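Side-chain contact in hypothetical protein (Streptococcus pneumoniae, PDB 2HIY), which is of unknown function, belonging to the conserved bacterial DUF1697 family and built around two four-stranded antiparallel sheets: residues 119-124 / 136-141. Residues are numbered along the deposited sequence; the frame is centred on the assembly and turned at random.
Sequences ATVESL and LGIFWG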
loop_
_atom_site.group_PDB
_atom_site.type_symbol
_atom_site.label_atom_id
_atom_site.label_comp_id
_atom_site.label_asym_id
_atom_site.label_seq_id
_atom_site.Cartn_x
_atom_site.Cartn_y
_atom_site.Cartn_z
ATOM N N ALA D 119 27.285 7.658 20.513
ATOM C CA ALA D 119 26.992 9.029 20.957
ATOM C C ALA D 119 25.641 9.489 20.446
ATOM O O ALA D 119 24.848 10.082 21.174
ATOM C CB ALA D 119 28.104 10.004 20.485
ATOM N N THR D 120 25.344 9.175 19.196
ATOM C CA THR D 120 24.047 9.550 18.623
ATOM C C THR D 120 22.902 8.846 19.353
ATOM O O THR D 120 21.940 9.499 19.751
ATOM C CB THR D 120 24.040 9.212 17.145
ATOM O OG1 THR D 120 25.029 10.024 16.495
ATOM C CG2 THR D 120 22.658 9.508 16.517
ATOM N N VAL D 121 23.036 7.534 19.558
ATOM C CA VAL D 121 21.964 6.817 20.240
ATOM C C VAL D 121 21.772 7.335 21.669
ATOM O O VAL D 121 20.652 7.532 22.110
ATOM C CB VAL D 121 22.197 5.314 20.212
ATOM C CG1 VAL D 121 21.183 4.615 21.072
ATOM C CG2 VAL D 121 22.081 4.789 18.782
ATOM N N GLU D 122 22.883 7.620 22.342
ATOM C CA GLU D 122 22.789 8.103 23.722
ATOM C C GLU D 122 22.130 9.457 23.786
ATOM O O GLU D 122 21.623 9.818 24.873
ATOM C CB GLU D 122 24.194 8.213 24.333
ATOM C CG GLU D 122 24.745 6.880 24.809
ATOM C CD GLU D 122 26.199 6.983 25.301
ATOM O OE1 GLU D 122 26.923 7.960 24.950
ATOM O OE2 GLU D 122 26.633 6.044 25.990
ATOM N N SER D 123 22.158 10.232 22.706
ATOM C CA SER D 123 21.519 11.563 22.665
ATOM C C SER D 123 19.995 11.492 22.577
ATOM O O SER D 123 19.310 12.494 22.777
ATOM C CB SER D 123 22.040 12.417 21.490
ATOM O OG SER D 123 21.460 12.031 20.238
ATOM N N LEU D 124 19.454 10.320 22.248
ATOM C CA LEU D 124 18.020 10.192 22.067
ATOM C C LEU D 124 17.317 10.022 23.420
ATOM O O LEU D 124 17.806 9.299 24.293
ATOM C CB LEU D 124 17.721 8.987 21.185
ATOM C CG LEU D 124 18.413 8.919 19.826
ATOM C CD1 LEU D 124 18.014 7.616 19.128
ATOM C CD2 LEU D 124 18.026 10.121 18.955
ATOM N N LEU D 136 28.684 -6.597 18.834
ATOM C CA LEU D 136 28.385 -6.658 17.407
ATOM C C LEU D 136 27.287 -5.698 16.987
ATOM O O LEU D 136 26.997 -5.572 15.823
ATOM C CB LEU D 136 27.934 -8.054 17.015
ATOM C CG LEU D 136 29.013 -9.139 17.146
ATOM C CD1 LEU D 136 28.388 -10.535 16.955
ATOM C CD2 LEU D 136 30.124 -8.879 16.134
ATOM N N GLY D 137 26.656 -5.055 17.957
ATOM C CA GLY D 137 25.548 -4.192 17.630
ATOM C C GLY D 137 24.775 -3.851 18.881
ATOM O O GLY D 137 25.235 -4.072 19.997
ATOM N N ILE D 138 23.571 -3.339 18.644
ATOM C CA ILE D 138 22.741 -2.791 19.736
ATOM C C ILE D 138 21.516 -3.670 19.929
ATOM O O ILE D 138 20.768 -3.912 18.973
ATOM C CB ILE D 138 22.252 -1.360 19.403
ATOM C CG1 ILE D 138 23.448 -0.483 19.039
ATOM C CG2 ILE D 138 21.486 -0.759 20.598
ATOM C CD1 ILE D 138 23.066 0.912 18.552
ATOM N N PHE D 139 21.313 -4.197 21.145
ATOM C CA PHE D 139 20.043 -4.817 21.496
ATOM C C PHE D 139 19.040 -3.720 21.819
ATOM O O PHE D 139 19.358 -2.833 22.608
ATOM C CB PHE D 139 20.191 -5.657 22.778
ATOM C CG PHE D 139 21.260 -6.732 22.734
ATOM C CD1 PHE D 139 20.926 -8.019 22.324
ATOM C CD2 PHE D 139 22.579 -6.479 23.165
ATOM C CE1 PHE D 139 21.887 -9.040 22.323
ATOM C CE2 PHE D 139 23.534 -7.479 23.151
ATOM C CZ PHE D 139 23.175 -8.775 22.747
ATOM N N TRP D 140 17.827 -3.780 21.277
ATOM C CA TRP D 140 16.877 -2.686 21.525
ATOM C C TRP D 140 15.489 -3.246 21.625
ATOM O O TRP D 140 14.922 -3.785 20.644
ATOM C CB TRP D 140 17.000 -1.655 20.415
ATOM C CG TRP D 140 16.468 -0.298 20.689
ATOM C CD1 TRP D 140 15.426 0.088 21.510
ATOM C CD2 TRP D 140 16.978 0.903 20.114
ATOM N NE1 TRP D 140 15.256 1.468 21.479
ATOM C CE2 TRP D 140 16.207 1.986 20.625
ATOM C CE3 TRP D 140 18.020 1.181 19.210
ATOM C CZ2 TRP D 140 16.451 3.324 20.252
ATOM C CZ3 TRP D 140 18.263 2.508 18.840
ATOM C CH2 TRP D 140 17.479 3.558 19.371
ATOM N N GLY D 141 14.929 -3.191 22.835
ATOM C CA GLY D 141 13.625 -3.786 23.133
ATOM C C GLY D 141 12.619 -2.675 23.336
ATOM O O GLY D 141 12.930 -1.638 23.924
#
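V121 makes two of the three touches here, one methyl to each strand residue. CG2 meets the end of I138 tip to tip, 4.0 Å from CD1, while CG1 comes obliquely to the indole of W140, 4.2 Å from CH2. The split follows from the V121 torsion: CG1 stands anti to the backbone N (chi1 173°), which places CG2 anti to the carbonyl carbon and sends the two branches to different neighbours. L124 adds the third touch. Its CD1 lies at the edge of the indole, near the ring plane and 4.1 Å from CH2, with the two side chains crossing at about a right angle. CH2, at the far corner of the six-membered ring, is thus approached by one methyl from each of V121 and L124. No hydrogen bond spans the gap; the grip is purely apolar.

Behind these side chains the backbone is held from within: L124 N bonds to V121 O at 3.0 Å, and S123 OG turns back to T120 O at 2.6 Å, in the carbonyl plane and on a lone pair. On the strand, I138 and W140 project from the same face, and F139 between them goes to the other, where its ring meets F105 and W96 edge-to-face. W140 is steadied further out: NE1 donates to E129 OE1, and Y153 packs edge-to-face with the indole. L131 and F133 of the hairpin partner 129-133 also touch V121. The V121, L124, I138 and W140 contacts are where helix 114-122, the first helix of a ferredoxin-like beta-alpha-beta-beta-alpha-beta unit, packs on one face of its antiparallel sheet, against 137-142, one of the two central strands.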